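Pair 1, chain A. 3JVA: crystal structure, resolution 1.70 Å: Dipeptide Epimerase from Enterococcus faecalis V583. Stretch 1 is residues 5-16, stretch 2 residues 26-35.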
# COMPACT_ATOMS: atom_id res chain seq x y z
N GLN A 5 14.91 -51.02 8.27
CA GLN A 5 15.22 -50.98 6.85
C GLN A 5 14.06 -50.37 6.08
O GLN A 5 12.92 -50.37 6.54
CB GLN A 5 15.50 -52.40 6.34
CG GLN A 5 15.99 -52.47 4.90
CD GLN A 5 17.23 -51.63 4.66
OE1 GLN A 5 17.13 -50.44 4.35
NE2 GLN A 5 18.40 -52.24 4.81
N VAL A 6 14.38 -49.83 4.91
CA VAL A 6 13.39 -49.22 4.04
C VAL A 6 13.48 -49.94 2.69
O VAL A 6 14.52 -49.91 2.04
CB VAL A 6 13.69 -47.72 3.83
CG1 VAL A 6 12.70 -47.12 2.83
CG2 VAL A 6 13.61 -46.98 5.17
N HIS A 7 12.39 -50.58 2.29
CA HIS A 7 12.34 -51.31 1.03
C HIS A 7 11.47 -50.57 0.03
O HIS A 7 10.41 -50.06 0.40
CB HIS A 7 11.76 -52.71 1.27
CG HIS A 7 12.39 -53.44 2.41
ND1 HIS A 7 11.72 -53.69 3.59
CD2 HIS A 7 13.63 -53.96 2.57
CE1 HIS A 7 12.52 -54.33 4.43
NE2 HIS A 7 13.69 -54.50 3.83
N VAL A 8 11.90 -50.51 -1.23
CA VAL A 8 11.10 -49.84 -2.25
C VAL A 8 10.97 -50.70 -3.50
O VAL A 8 11.90 -51.40 -3.88
CB VAL A 8 11.68 -48.45 -2.65
CG1 VAL A 8 12.99 -48.62 -3.38
CG2 VAL A 8 10.67 -47.70 -3.52
N ARG A 9 9.80 -50.64 -4.13
CA ARG A 9 9.55 -51.40 -5.34
C ARG A 9 8.75 -50.54 -6.31
O ARG A 9 8.16 -49.53 -5.93
CB ARG A 9 8.75 -52.68 -5.02
CG ARG A 9 7.27 -52.47 -4.67
CD ARG A 9 6.59 -53.82 -4.43
NE ARG A 9 5.15 -53.79 -4.17
CZ ARG A 9 4.21 -53.71 -5.11
NH1 ARG A 9 4.54 -53.64 -6.39
NH2 ARG A 9 2.92 -53.77 -4.77
N ALA A 10 8.77 -50.93 -7.58
CA ALA A 10 8.00 -50.21 -8.57
C ALA A 10 6.65 -50.92 -8.56
O ALA A 10 6.57 -52.09 -8.17
CB ALA A 10 8.65 -50.32 -9.94
N SER A 11 5.60 -50.22 -8.95
CA SER A 11 4.27 -50.80 -8.99
C SER A 11 3.67 -50.34 -10.30
O SER A 11 3.72 -49.16 -10.61
CB SER A 11 3.41 -50.29 -7.82
OG SER A 11 2.07 -50.77 -7.90
N LYS A 12 3.13 -51.28 -11.07
CA LYS A 12 2.52 -50.95 -12.35
C LYS A 12 1.14 -51.61 -12.41
O LYS A 12 1.03 -52.83 -12.40
CB LYS A 12 3.39 -51.45 -13.50
CG LYS A 12 4.81 -50.90 -13.48
CD LYS A 12 5.59 -51.34 -14.71
CE LYS A 12 7.00 -50.79 -14.69
NZ LYS A 12 7.78 -51.25 -15.87
N ILE A 13 0.10 -50.78 -12.45
CA ILE A 13 -1.26 -51.27 -12.48
C ILE A 13 -1.98 -50.70 -13.69
O ILE A 13 -2.05 -49.49 -13.86
CB ILE A 13 -2.02 -50.84 -11.19
CG1 ILE A 13 -1.33 -51.43 -9.95
CG2 ILE A 13 -3.46 -51.31 -11.25
CD1 ILE A 13 -1.51 -52.93 -9.78
N LYS A 14 -2.50 -51.58 -14.54
CA LYS A 14 -3.20 -51.14 -15.74
C LYS A 14 -4.44 -50.34 -15.37
O LYS A 14 -5.13 -50.64 -14.38
CB LYS A 14 -3.60 -52.35 -16.59
CG LYS A 14 -4.11 -51.97 -17.97
CD LYS A 14 -4.41 -53.20 -18.81
CE LYS A 14 -4.71 -52.80 -20.24
NZ LYS A 14 -3.57 -52.04 -20.82
N LEU A 15 -4.73 -49.30 -16.16
CA LEU A 15 -5.89 -48.45 -15.94
C LEU A 15 -7.06 -48.95 -16.79
O LEU A 15 -6.87 -49.39 -17.92
CB LEU A 15 -5.58 -47.01 -16.34
CG LEU A 15 -4.48 -46.24 -15.60
CD1 LEU A 15 -4.26 -44.89 -16.29
CD2 LEU A 15 -4.86 -46.04 -14.14
N LYS A 16 -8.27 -48.87 -16.24
CA LYS A 16 -9.47 -49.29 -16.97
C LYS A 16 -9.67 -48.39 -18.19
O LYS A 16 -10.10 -48.84 -19.25
CB LYS A 16 -10.71 -49.21 -16.07
CG LYS A 16 -10.75 -50.25 -14.96
CD LYS A 16 -11.97 -50.05 -14.07
CE LYS A 16 -12.02 -51.07 -12.95
NZ LYS A 16 -13.17 -50.82 -12.03
N ILE A 26 -1.66 -41.98 -20.87
CA ILE A 26 -1.23 -42.83 -19.77
C ILE A 26 -2.20 -44.00 -19.68
O ILE A 26 -3.41 -43.79 -19.52
CB ILE A 26 -1.26 -42.07 -18.43
CG1 ILE A 26 -0.41 -40.80 -18.53
CG2 ILE A 26 -0.74 -42.97 -17.31
CD1 ILE A 26 -0.45 -39.94 -17.29
N GLU A 27 -1.70 -45.22 -19.79
CA GLU A 27 -2.57 -46.39 -19.71
C GLU A 27 -2.28 -47.27 -18.51
O GLU A 27 -2.94 -48.29 -18.31
CB GLU A 27 -2.49 -47.21 -21.00
CG GLU A 27 -1.09 -47.45 -21.52
CD GLU A 27 -1.09 -48.16 -22.86
OE1 GLU A 27 0.00 -48.35 -23.45
OE2 GLU A 27 -2.18 -48.54 -23.34
N SER A 28 -1.30 -46.87 -17.70
CA SER A 28 -0.93 -47.63 -16.52
C SER A 28 -0.52 -46.68 -15.40
O SER A 28 0.05 -45.62 -15.66
CB SER A 28 0.23 -48.57 -16.85
OG SER A 28 0.59 -49.37 -15.73
N ALA A 29 -0.84 -47.04 -14.16
CA ALA A 29 -0.47 -46.23 -13.01
C ALA A 29 0.83 -46.83 -12.49
O ALA A 29 0.82 -47.88 -11.84
CB ALA A 29 -1.54 -46.30 -11.95
N ASP A 30 1.94 -46.19 -12.81
CA ASP A 30 3.24 -46.69 -12.38
C ASP A 30 3.79 -45.82 -11.25
O ASP A 30 4.15 -44.66 -11.46
CB ASP A 30 4.20 -46.71 -13.58
CG ASP A 30 3.65 -47.53 -14.74
OD1 ASP A 30 2.76 -48.38 -14.51
OD2 ASP A 30 4.11 -47.34 -15.89
N SER A 31 3.85 -46.40 -10.05
CA SER A 31 4.31 -45.67 -8.88
C SER A 31 5.35 -46.43 -8.07
O SER A 31 5.70 -47.57 -8.37
CB SER A 31 3.13 -45.35 -7.97
OG SER A 31 2.48 -46.55 -7.58
N ALA A 32 5.84 -45.77 -7.03
CA ALA A 32 6.81 -46.37 -6.14
C ALA A 32 6.08 -46.75 -4.86
O ALA A 32 5.30 -45.95 -4.34
CB ALA A 32 7.93 -45.36 -5.83
N ILE A 33 6.30 -47.97 -4.38
CA ILE A 33 5.67 -48.40 -3.15
C ILE A 33 6.78 -48.72 -2.16
O ILE A 33 7.72 -49.46 -2.47
CB ILE A 33 4.77 -49.65 -3.35
CG1 ILE A 33 3.51 -49.24 -4.13
CG2 ILE A 33 4.38 -50.24 -2.00
CD1 ILE A 33 2.51 -50.36 -4.35
N VAL A 34 6.69 -48.13 -0.97
CA VAL A 34 7.69 -48.32 0.06
C VAL A 34 7.15 -49.09 1.25
O VAL A 34 5.97 -49.00 1.59
CB VAL A 34 8.23 -46.96 0.58
CG1 VAL A 34 9.30 -47.19 1.64
CG2 VAL A 34 8.80 -46.16 -0.57
N GLU A 35 8.03 -49.87 1.86
CA GLU A 35 7.68 -50.64 3.04
C GLU A 35 8.77 -50.34 4.04
O GLU A 35 9.94 -50.67 3.81
CB GLU A 35 7.63 -52.13 2.72
CG GLU A 35 6.54 -52.52 1.73
CD GLU A 35 6.53 -54.00 1.42
OE1 GLU A 35 6.50 -54.80 2.39
OE2 GLU A 35 6.54 -54.37 0.23
O HOH W 1 1.04 -48.46 -9.06
O HOH W 2 -4.95 -48.77 -20.08

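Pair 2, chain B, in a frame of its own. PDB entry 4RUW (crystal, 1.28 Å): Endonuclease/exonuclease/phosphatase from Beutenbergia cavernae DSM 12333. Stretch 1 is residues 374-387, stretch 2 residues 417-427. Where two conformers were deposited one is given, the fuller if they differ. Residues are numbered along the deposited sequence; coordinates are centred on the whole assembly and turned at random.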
# COMPACT_ATOMS: atom_id res chain seq x y z
N ASP B 374 11.28 10.74 18.55
CA ASP B 374 10.45 9.90 19.40
C ASP B 374 10.05 10.67 20.66
O ASP B 374 10.91 11.09 21.43
CB ASP B 374 11.27 8.66 19.78
CG ASP B 374 10.49 7.63 20.56
OD1 ASP B 374 9.35 7.90 21.02
OD2 ASP B 374 11.04 6.52 20.73
N ASP B 375 8.74 10.85 20.86
CA ASP B 375 8.24 11.61 22.01
C ASP B 375 8.11 10.76 23.27
O ASP B 375 7.65 11.23 24.31
CB ASP B 375 6.92 12.32 21.68
CG ASP B 375 5.77 11.35 21.39
OD1 ASP B 375 5.95 10.11 21.51
OD2 ASP B 375 4.67 11.83 21.04
N GLY B 376 8.52 9.50 23.18
CA GLY B 376 8.50 8.63 24.34
C GLY B 376 7.19 7.91 24.57
O GLY B 376 7.11 7.05 25.44
N THR B 377 6.16 8.26 23.80
CA THR B 377 4.89 7.57 23.93
C THR B 377 4.97 6.20 23.27
O THR B 377 5.85 5.93 22.45
CB THR B 377 3.70 8.36 23.34
OG1 THR B 377 3.87 8.50 21.92
CG2 THR B 377 3.57 9.73 24.00
N ALA B 378 4.05 5.31 23.64
CA ALA B 378 4.00 3.99 23.04
C ALA B 378 2.56 3.60 22.81
O ALA B 378 1.66 4.08 23.50
CB ALA B 378 4.68 2.97 23.95
N VAL B 379 2.33 2.73 21.82
CA VAL B 379 1.02 2.11 21.65
C VAL B 379 1.10 0.70 22.21
O VAL B 379 1.99 -0.08 21.85
CB VAL B 379 0.53 2.14 20.18
CG1 VAL B 379 -0.72 1.29 20.01
CG2 VAL B 379 0.27 3.59 19.76
N ARG B 380 0.18 0.38 23.11
CA ARG B 380 0.19 -0.91 23.78
C ARG B 380 -1.12 -1.63 23.53
O ARG B 380 -2.20 -1.04 23.65
CB ARG B 380 0.44 -0.73 25.28
CG ARG B 380 0.36 -2.01 26.09
CD ARG B 380 0.92 -1.76 27.48
NE ARG B 380 2.32 -1.34 27.39
CZ ARG B 380 2.92 -0.53 28.26
NH1 ARG B 380 2.24 -0.04 29.29
NH2 ARG B 380 4.19 -0.20 28.08
N ALA B 381 -1.02 -2.89 23.15
CA ALA B 381 -2.18 -3.74 22.96
C ALA B 381 -2.20 -4.82 24.03
O ALA B 381 -1.16 -5.43 24.32
CB ALA B 381 -2.16 -4.38 21.60
N VAL B 382 -3.36 -5.03 24.62
CA VAL B 382 -3.52 -6.08 25.61
C VAL B 382 -4.71 -6.96 25.25
O VAL B 382 -5.84 -6.46 25.09
CB VAL B 382 -3.71 -5.51 27.04
CG1 VAL B 382 -3.72 -6.63 28.07
CG2 VAL B 382 -2.62 -4.50 27.37
N LEU B 383 -4.48 -8.25 25.09
CA LEU B 383 -5.52 -9.23 24.97
C LEU B 383 -5.89 -9.67 26.40
O LEU B 383 -5.04 -10.06 27.15
CB LEU B 383 -5.05 -10.40 24.13
CG LEU B 383 -6.01 -11.53 23.87
CD1 LEU B 383 -7.25 -11.11 23.12
CD2 LEU B 383 -5.34 -12.72 23.18
N ARG B 384 -7.16 -9.49 26.75
CA ARG B 384 -7.64 -9.78 28.10
C ARG B 384 -8.74 -10.82 28.07
O ARG B 384 -9.49 -10.91 27.10
CB ARG B 384 -8.18 -8.50 28.75
CG ARG B 384 -7.17 -7.39 28.91
CD ARG B 384 -7.76 -6.20 29.64
NE ARG B 384 -6.80 -5.11 29.73
CZ ARG B 384 -5.82 -5.04 30.64
NH1 ARG B 384 -5.69 -6.01 31.54
NH2 ARG B 384 -4.99 -4.02 30.64
N ASN B 385 -8.84 -11.62 29.13
CA ASN B 385 -9.97 -12.53 29.27
C ASN B 385 -11.21 -11.78 29.76
O ASN B 385 -11.16 -10.57 29.99
CB ASN B 385 -9.64 -13.74 30.16
CG ASN B 385 -9.30 -13.35 31.60
OD1 ASN B 385 -9.66 -12.27 32.08
ND2 ASN B 385 -8.62 -14.24 32.30
N ARG B 386 -12.32 -12.49 29.93
CA ARG B 386 -13.56 -11.85 30.35
C ARG B 386 -13.44 -11.23 31.74
O ARG B 386 -14.12 -10.25 32.05
CB ARG B 386 -14.73 -12.83 30.28
CG ARG B 386 -14.57 -14.09 31.11
CD ARG B 386 -15.76 -15.02 30.91
NE ARG B 386 -17.02 -14.27 30.87
CZ ARG B 386 -17.89 -14.33 29.87
NH1 ARG B 386 -17.65 -15.10 28.82
NH2 ARG B 386 -19.01 -13.61 29.92
N ALA B 387 -12.56 -11.78 32.57
CA ALA B 387 -12.30 -11.24 33.90
C ALA B 387 -11.45 -9.97 33.84
O ALA B 387 -11.36 -9.23 34.82
CB ALA B 387 -11.62 -12.29 34.77
N ALA B 417 -13.39 -12.76 25.66
CA ALA B 417 -12.12 -12.06 25.48
C ALA B 417 -12.32 -10.67 24.90
O ALA B 417 -13.32 -10.39 24.23
CB ALA B 417 -11.19 -12.88 24.60
N ARG B 418 -11.37 -9.78 25.16
CA ARG B 418 -11.43 -8.44 24.60
C ARG B 418 -10.03 -7.96 24.26
O ARG B 418 -9.03 -8.44 24.81
CB ARG B 418 -12.11 -7.47 25.56
CG ARG B 418 -11.44 -7.38 26.91
CD ARG B 418 -12.47 -7.25 28.01
NE ARG B 418 -13.39 -8.38 28.04
CZ ARG B 418 -14.67 -8.28 28.38
NH1 ARG B 418 -15.18 -7.11 28.71
NH2 ARG B 418 -15.44 -9.36 28.39
N LEU B 419 -9.96 -7.01 23.33
CA LEU B 419 -8.70 -6.42 22.92
C LEU B 419 -8.71 -4.95 23.29
O LEU B 419 -9.67 -4.23 22.98
CB LEU B 419 -8.52 -6.59 21.41
CG LEU B 419 -7.25 -5.97 20.81
CD1 LEU B 419 -6.02 -6.62 21.41
CD2 LEU B 419 -7.23 -6.11 19.29
N GLU B 420 -7.66 -4.52 23.97
CA GLU B 420 -7.47 -3.14 24.38
C GLU B 420 -6.29 -2.55 23.62
O GLU B 420 -5.27 -3.21 23.44
CB GLU B 420 -7.23 -3.06 25.89
CG GLU B 420 -7.02 -1.64 26.43
CD GLU B 420 -6.91 -1.58 27.95
OE1 GLU B 420 -6.81 -2.64 28.59
OE2 GLU B 420 -6.92 -0.46 28.50
N ALA B 421 -6.44 -1.31 23.15
CA ALA B 421 -5.32 -0.57 22.59
C ALA B 421 -5.21 0.76 23.32
O ALA B 421 -6.20 1.49 23.44
CB ALA B 421 -5.51 -0.34 21.10
N CYS B 422 -4.01 1.07 23.79
CA CYS B 422 -3.77 2.28 24.56
C CYS B 422 -2.65 3.12 23.97
O CYS B 422 -1.75 2.61 23.31
CB CYS B 422 -3.37 1.94 25.99
SG CYS B 422 -4.61 1.10 26.95
N LEU B 423 -2.72 4.42 24.22
CA LEU B 423 -1.58 5.29 24.02
C LEU B 423 -1.02 5.54 25.42
O LEU B 423 -1.74 6.00 26.31
CB LEU B 423 -2.00 6.61 23.38
CG LEU B 423 -0.83 7.56 23.09
CD1 LEU B 423 0.13 6.96 22.06
CD2 LEU B 423 -1.34 8.92 22.63
N VAL B 424 0.25 5.19 25.61
CA VAL B 424 0.90 5.29 26.90
C VAL B 424 1.90 6.42 26.86
O VAL B 424 2.70 6.51 25.92
CB VAL B 424 1.62 3.98 27.26
CG1 VAL B 424 2.15 4.04 28.68
CG2 VAL B 424 0.67 2.80 27.10
N GLY B 425 1.86 7.29 27.85
CA GLY B 425 2.77 8.41 27.91
C GLY B 425 4.17 7.97 28.29
O GLY B 425 4.37 6.83 28.71
N ALA B 426 5.13 8.87 28.12
CA ALA B 426 6.53 8.55 28.42
C ALA B 426 6.71 8.18 29.89
O ALA B 426 7.57 7.37 30.23
CB ALA B 426 7.43 9.72 28.04
N ASP B 427 5.88 8.77 30.76
CA ASP B 427 5.95 8.49 32.19
C ASP B 427 5.16 7.25 32.60
O ASP B 427 5.12 6.89 33.78
CB ASP B 427 5.50 9.71 33.00
CG ASP B 427 4.12 10.20 32.60
OD1 ASP B 427 3.44 9.51 31.81
OD2 ASP B 427 3.72 11.28 33.09

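The sharpest difference lies between the side chains on one face of each ladder: pair 1 joins them through a water, pair 2 through a salt bridge. In pair 1, water 1 is hydrogen-bonded to Ser A11 OG at 2.8 Å. It also donates to Ser A31 OG at 2.8 Å and to the backbone atom Ala A29 O at 2.8 Å. One solvent molecule therefore ties the two serines of a facing pair together. In pair 2 the matching positions are Arg B380, Cys B422 and Glu B420. Here the charged link runs from Arg B384 NE to Glu B420 OE1, 2.7 Å, a hydrogen bond within a salt bridge. A second, weak bond joins Arg B384 NH2 to the same Glu B420 OE1 at 3.1 Å.

The backbones are alike. Both pairs are two antiparallel strands, with axes approaching to 4.6 Å in pair 1 and 4.7 Å in pair 2. The angles between strand directions are 148° and 159°. The central residues superpose with an RMSD of 0.5 Å. Ala A10 falls on Val B379, Lys A12 on Ala B381, and Ile A13 on Val B382. Across the ladder, Asp A30 falls on Ala B421 and Ile A33 on Val B424.

The hydrogen-bonding register is shared too. Arg A9 and Ile A33 exchange two backbone bonds, Arg A9 N to Ile A33 O and Ile A33 N to Arg A9 O, each 2.9 Å. The matching Ala B378 and Val B424 do the same, Ala B378 N to Val B424 O at 2.9 Å and Val B424 N to Ala B378 O at 2.8 Å.

The match loosens at Leu A15 and Arg B384, whose CA atoms lie 2.0 Å apart. Pair 1 turns a corner at Ser A28. Leu A15 N still bonds to Glu A27 O at 3.0 Å, and Leu A15 CD2 packs on Ala A29 CB at 4.0 Å. Arg B384 instead belongs to a regular two-bond pair with Arg B418.

The other face also differs. In pair 1 it carries Lys A12 and Asp A30. Lys A12 CB lies 3.3 Å from Asp A30 OD1, but the lysine end leads away. Ser A28 OG donates to Asp A30 OD1 at 2.7 Å, a bond within the same stretch. In pair 2 the matching positions are small and apolar, Ala B381 and Ala B421. Leucines fill the space beside them: Leu B419 CD1 reaches Ala B381 CB at 4.5 Å, and Leu B423 CD1 reaches Val B379 CG2 at 4.1 Å.

An arginine covers an aliphatic side chain in both pairs, but from different positions. Ile A33 CD1 sits over one face of the Arg A9 guanidinium, 3.5 Å from Arg A9 NH2. Val B424 CG2 sits over one face of the Arg B380 guanidinium, 3.9 Å from Arg B380 NH1. The aliphatic residues match each other; Arg B380 matches Ser A11.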